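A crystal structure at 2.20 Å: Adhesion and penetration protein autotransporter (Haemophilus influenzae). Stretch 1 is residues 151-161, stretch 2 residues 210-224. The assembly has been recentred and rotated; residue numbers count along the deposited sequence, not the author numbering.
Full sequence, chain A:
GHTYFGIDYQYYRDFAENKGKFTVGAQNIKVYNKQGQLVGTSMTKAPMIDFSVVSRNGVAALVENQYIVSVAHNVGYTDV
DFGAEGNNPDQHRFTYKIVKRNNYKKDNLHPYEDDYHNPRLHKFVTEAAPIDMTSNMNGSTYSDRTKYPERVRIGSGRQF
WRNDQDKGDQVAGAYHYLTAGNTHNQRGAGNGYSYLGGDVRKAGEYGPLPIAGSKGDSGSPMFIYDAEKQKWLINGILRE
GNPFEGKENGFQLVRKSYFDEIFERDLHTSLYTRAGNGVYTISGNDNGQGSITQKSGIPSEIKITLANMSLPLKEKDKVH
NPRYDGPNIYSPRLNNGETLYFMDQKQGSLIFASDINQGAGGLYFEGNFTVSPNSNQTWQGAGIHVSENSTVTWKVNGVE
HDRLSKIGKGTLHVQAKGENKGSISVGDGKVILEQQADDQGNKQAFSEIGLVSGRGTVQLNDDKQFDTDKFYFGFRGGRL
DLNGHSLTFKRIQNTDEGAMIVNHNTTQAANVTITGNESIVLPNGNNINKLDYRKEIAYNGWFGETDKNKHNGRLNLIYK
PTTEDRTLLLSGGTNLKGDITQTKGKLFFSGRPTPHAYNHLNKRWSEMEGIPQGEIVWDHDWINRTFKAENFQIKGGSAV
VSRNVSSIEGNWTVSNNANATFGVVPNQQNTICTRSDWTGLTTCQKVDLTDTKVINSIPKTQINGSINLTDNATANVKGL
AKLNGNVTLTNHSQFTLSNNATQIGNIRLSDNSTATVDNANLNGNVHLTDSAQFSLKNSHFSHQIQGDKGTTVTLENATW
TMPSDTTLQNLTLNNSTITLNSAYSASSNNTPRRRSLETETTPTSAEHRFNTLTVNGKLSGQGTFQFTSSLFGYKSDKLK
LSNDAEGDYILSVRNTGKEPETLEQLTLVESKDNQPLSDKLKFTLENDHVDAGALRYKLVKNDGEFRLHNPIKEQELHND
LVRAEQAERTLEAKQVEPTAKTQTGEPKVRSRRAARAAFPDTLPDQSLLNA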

# COMPACT_ATOMS: atom_id res chain seq x y z
N ARG A 151 -52.26 15.29 28.25
CA ARG A 151 -53.02 16.52 28.25
C ARG A 151 -52.11 17.65 28.71
O ARG A 151 -51.38 17.49 29.70
CB ARG A 151 -54.25 16.41 29.17
CG ARG A 151 -55.53 16.91 28.51
CD ARG A 151 -56.55 17.46 29.49
NE ARG A 151 -57.48 16.46 30.01
CZ ARG A 151 -58.81 16.54 29.94
NH1 ARG A 151 -59.39 17.57 29.35
NH2 ARG A 151 -59.56 15.59 30.47
N VAL A 152 -52.12 18.79 28.01
CA VAL A 152 -51.25 19.91 28.37
C VAL A 152 -51.96 21.27 28.24
O VAL A 152 -53.00 21.37 27.58
CB VAL A 152 -49.97 19.94 27.51
CG1 VAL A 152 -49.20 18.64 27.64
CG2 VAL A 152 -50.32 20.20 26.05
N ARG A 153 -51.39 22.30 28.87
CA ARG A 153 -51.89 23.67 28.73
C ARG A 153 -50.73 24.66 28.72
O ARG A 153 -49.59 24.32 29.03
CB ARG A 153 -52.89 24.03 29.84
CG ARG A 153 -52.28 24.23 31.24
CD ARG A 153 -53.17 25.10 32.14
NE ARG A 153 -53.31 26.45 31.59
CZ ARG A 153 -52.48 27.47 31.83
NH1 ARG A 153 -51.44 27.31 32.66
NH2 ARG A 153 -52.68 28.65 31.26
N ILE A 154 -51.02 25.90 28.37
CA ILE A 154 -49.97 26.88 28.20
C ILE A 154 -50.59 28.26 28.28
O ILE A 154 -51.71 28.46 27.80
CB ILE A 154 -49.27 26.69 26.84
CG1 ILE A 154 -48.18 27.76 26.64
CG2 ILE A 154 -50.29 26.71 25.71
CD1 ILE A 154 -47.35 27.58 25.38
N GLY A 155 -49.89 29.21 28.88
CA GLY A 155 -50.42 30.56 29.00
C GLY A 155 -49.42 31.58 29.52
O GLY A 155 -48.30 31.24 29.89
N SER A 156 -49.84 32.84 29.56
CA SER A 156 -48.96 33.89 30.04
C SER A 156 -49.56 34.67 31.20
O SER A 156 -49.12 35.78 31.51
CB SER A 156 -48.59 34.84 28.90
OG SER A 156 -49.72 35.59 28.49
N GLY A 157 -50.57 34.10 31.85
CA GLY A 157 -51.18 34.76 32.99
C GLY A 157 -50.21 34.97 34.15
O GLY A 157 -49.10 34.44 34.14
N ARG A 158 -50.61 35.76 35.13
CA ARG A 158 -49.78 35.99 36.31
C ARG A 158 -49.02 34.74 36.72
O ARG A 158 -49.60 33.66 36.86
CB ARG A 158 -50.64 36.47 37.47
CG ARG A 158 -51.29 37.80 37.22
CD ARG A 158 -52.06 38.25 38.43
NE ARG A 158 -52.37 39.67 38.35
CZ ARG A 158 -53.27 40.29 39.10
NH1 ARG A 158 -53.97 39.60 40.00
NH2 ARG A 158 -53.48 41.59 38.96
N GLN A 159 -47.72 34.89 36.92
CA GLN A 159 -46.86 33.74 37.16
C GLN A 159 -46.50 33.58 38.65
O GLN A 159 -46.03 34.51 39.29
CB GLN A 159 -45.59 33.82 36.30
CG GLN A 159 -45.83 34.07 34.81
CD GLN A 159 -46.40 32.86 34.06
OE1 GLN A 159 -46.64 31.79 34.64
NE2 GLN A 159 -46.61 33.03 32.75
N PHE A 160 -46.75 32.39 39.18
CA PHE A 160 -46.40 32.06 40.54
C PHE A 160 -45.56 30.80 40.57
O PHE A 160 -45.64 29.98 39.66
CB PHE A 160 -47.67 31.77 41.35
CG PHE A 160 -48.61 32.93 41.47
CD1 PHE A 160 -48.60 33.73 42.60
CD2 PHE A 160 -49.54 33.20 40.47
CE1 PHE A 160 -49.48 34.79 42.72
CE2 PHE A 160 -50.42 34.26 40.60
CZ PHE A 160 -50.39 35.05 41.72
N TRP A 161 -44.75 30.64 41.61
CA TRP A 161 -44.32 29.30 42.01
C TRP A 161 -44.72 29.01 43.46
O TRP A 161 -44.80 29.92 44.28
CB TRP A 161 -42.84 29.03 41.73
CG TRP A 161 -41.87 29.94 42.39
CD1 TRP A 161 -41.85 30.32 43.69
CD2 TRP A 161 -40.75 30.57 41.77
NE1 TRP A 161 -40.79 31.16 43.92
CE2 TRP A 161 -40.10 31.33 42.76
CE3 TRP A 161 -40.23 30.57 40.47
CZ2 TRP A 161 -38.97 32.08 42.49
CZ3 TRP A 161 -39.11 31.31 40.21
CH2 TRP A 161 -38.49 32.06 41.21
N PRO A 210 -47.50 19.37 36.32
CA PRO A 210 -48.85 19.95 36.28
C PRO A 210 -48.78 21.45 36.46
O PRO A 210 -48.00 21.92 37.30
CB PRO A 210 -49.55 19.33 37.49
CG PRO A 210 -48.65 18.24 37.97
CD PRO A 210 -47.27 18.61 37.56
N ILE A 211 -49.57 22.19 35.71
CA ILE A 211 -49.57 23.65 35.81
C ILE A 211 -51.00 24.20 35.76
O ILE A 211 -51.80 23.83 34.90
CB ILE A 211 -48.70 24.29 34.71
CG1 ILE A 211 -48.52 25.79 34.95
CG2 ILE A 211 -49.28 24.01 33.33
CD1 ILE A 211 -47.57 26.42 33.95
N ALA A 212 -51.31 25.08 36.69
CA ALA A 212 -52.64 25.65 36.78
C ALA A 212 -52.61 27.08 36.27
O ALA A 212 -51.58 27.75 36.33
CB ALA A 212 -53.13 25.62 38.22
N GLY A 213 -53.75 27.55 35.79
CA GLY A 213 -53.84 28.90 35.26
C GLY A 213 -54.16 29.89 36.35
O GLY A 213 -54.52 29.51 37.46
N SER A 214 -54.03 31.18 36.04
CA SER A 214 -54.31 32.25 36.98
C SER A 214 -54.84 33.47 36.22
O SER A 214 -55.16 33.37 35.04
CB SER A 214 -53.06 32.61 37.76
OG SER A 214 -51.93 32.67 36.91
N LYS A 215 -54.93 34.61 36.89
CA LYS A 215 -55.38 35.82 36.21
C LYS A 215 -54.49 36.10 35.01
O LYS A 215 -53.27 36.22 35.15
CB LYS A 215 -55.37 37.03 37.15
CG LYS A 215 -56.62 37.16 37.99
CD LYS A 215 -56.41 38.15 39.12
CE LYS A 215 -57.45 37.97 40.21
NZ LYS A 215 -57.07 38.66 41.48
N GLY A 216 -55.11 36.21 33.84
CA GLY A 216 -54.38 36.49 32.61
C GLY A 216 -54.28 35.27 31.72
O GLY A 216 -53.90 35.38 30.55
N ASP A 217 -54.63 34.12 32.27
CA ASP A 217 -54.57 32.87 31.54
C ASP A 217 -55.90 32.57 30.86
O ASP A 217 -56.00 31.60 30.11
CB ASP A 217 -54.19 31.71 32.46
CG ASP A 217 -52.68 31.63 32.70
OD1 ASP A 217 -51.92 31.57 31.70
OD2 ASP A 217 -52.26 31.61 33.88
N SER A 218 -56.91 33.39 31.13
CA SER A 218 -58.23 33.20 30.51
C SER A 218 -58.09 33.24 29.00
O SER A 218 -57.45 34.13 28.45
CB SER A 218 -59.23 34.27 30.96
OG SER A 218 -59.57 34.13 32.33
N GLY A 219 -58.68 32.26 28.33
CA GLY A 219 -58.60 32.19 26.88
C GLY A 219 -57.49 31.26 26.42
O GLY A 219 -57.60 30.67 25.34
N SER A 220 -56.45 31.13 27.23
CA SER A 220 -55.32 30.25 26.90
C SER A 220 -55.83 28.84 26.62
O SER A 220 -56.84 28.42 27.19
CB SER A 220 -54.28 30.24 28.03
OG SER A 220 -54.70 29.40 29.09
N PRO A 221 -55.12 28.10 25.75
CA PRO A 221 -55.61 26.82 25.25
C PRO A 221 -55.21 25.63 26.10
O PRO A 221 -54.18 25.63 26.78
CB PRO A 221 -54.90 26.69 23.89
CG PRO A 221 -53.81 27.74 23.89
CD PRO A 221 -53.79 28.41 25.22
N MET A 222 -56.01 24.58 26.03
CA MET A 222 -55.72 23.33 26.70
C MET A 222 -55.85 22.26 25.62
O MET A 222 -56.81 22.25 24.86
CB MET A 222 -56.70 23.14 27.86
CG MET A 222 -56.64 21.82 28.58
SD MET A 222 -58.00 20.73 28.15
CE MET A 222 -57.14 19.60 27.10
N PHE A 223 -54.86 21.37 25.54
CA PHE A 223 -54.78 20.40 24.46
C PHE A 223 -54.86 18.98 24.99
O PHE A 223 -54.39 18.69 26.08
CB PHE A 223 -53.46 20.55 23.70
CG PHE A 223 -53.24 21.92 23.15
CD1 PHE A 223 -53.61 22.23 21.85
CD2 PHE A 223 -52.65 22.91 23.93
CE1 PHE A 223 -53.41 23.50 21.33
CE2 PHE A 223 -52.44 24.18 23.42
CZ PHE A 223 -52.82 24.48 22.11
N ILE A 224 -55.44 18.08 24.20
CA ILE A 224 -55.53 16.69 24.60
C ILE A 224 -55.01 15.78 23.49
O ILE A 224 -55.21 16.06 22.31
CB ILE A 224 -56.97 16.30 25.03
CG1 ILE A 224 -56.97 14.99 25.84
CG2 ILE A 224 -57.92 16.25 23.83
CD1 ILE A 224 -58.30 14.67 26.49
O HOH W 1 -54.97 26.92 29.32
O HOH W 2 -49.74 29.64 32.60
O HOH W 3 -52.26 33.41 28.62

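Two segments far apart in sequence can be joined by a short piece of sheet at one end and a buried charge at the other, and this autotransporter offers a compact example. At its apolar centre, Val152 and Phe223 lie on the same face of an antiparallel pair of strands, 151-155 and 221-224, with Val152 CG2 3.9 Å from Phe223 CB. Ile154 extends this patch: its CG2 lies 4.0 Å from Phe223 CE2, at the edge of the ring, and 3.9 Å from Pro221 CD. Branched and aromatic side chains suit such a place, since they fill space and ask for no polar partner.

The backbone fixes the register. Val152 and Phe223 form a hydrogen-bonded pair, Val152 N to Phe223 O at 3.0 Å and Phe223 N to Val152 O at 2.8 Å, the latter nearly linear at 175°. The flanking pairs, Arg151 with Ile224 and Arg153 with Met222, are not hydrogen-bonded to each other and direct their side chains to the other face. There Arg151 behaves partly as an apolar residue: its CG packs 3.6 Å from Ile224 CG1, Ile224 CD1 covers one face of its guanidinium, and Arg151 NH1 makes a weak hydrogen bond to Met222 SD at 3.7 Å.

Arg153 carries the contact toward its polar edge. Its CG lies 3.7 Å from Ile211 CG2, while its guanidinium, with Gly213 CA over one face, reaches a buried acid. Arg153 NH2 forms a salt bridge with Asp217 OD1 at 3.0 Å, though the hydrogen bond within it is weak, and a better-aligned bond to Ser220 OG at 3.1 Å. Water 2 links Arg153 NH1 to Asp217 OD1, and water 1 joins Arg153 NE to Ser220 OG, so a long, many-donor side chain is well used here.

Asp217 sits where two type II turns meet, Ser214 to Asp217 and Asp217 to Ser220. Its OD1 also accepts from Gly157 N at 2.9 Å, and its OD2 from Ser214 N at 2.8 Å, so one carboxylate ties the turn to the opposing loop. Such closeness leaves no room for larger residues: a CB on Gly155 would fall 2.1 Å from Asp217 OD1, and one on Gly157 2.4 Å from Asp217 OD2. Gly216 has backbone angles that themselves call for glycine.

At the outer edge, Arg158 N donates to Lys215 O at 2.7 Å and Ser214 OG to Arg158 O at 2.5 Å. These bonds hold the two stretches together although Arg158 NH1 and Lys215 NZ, like charges, lie 3.6 Å apart.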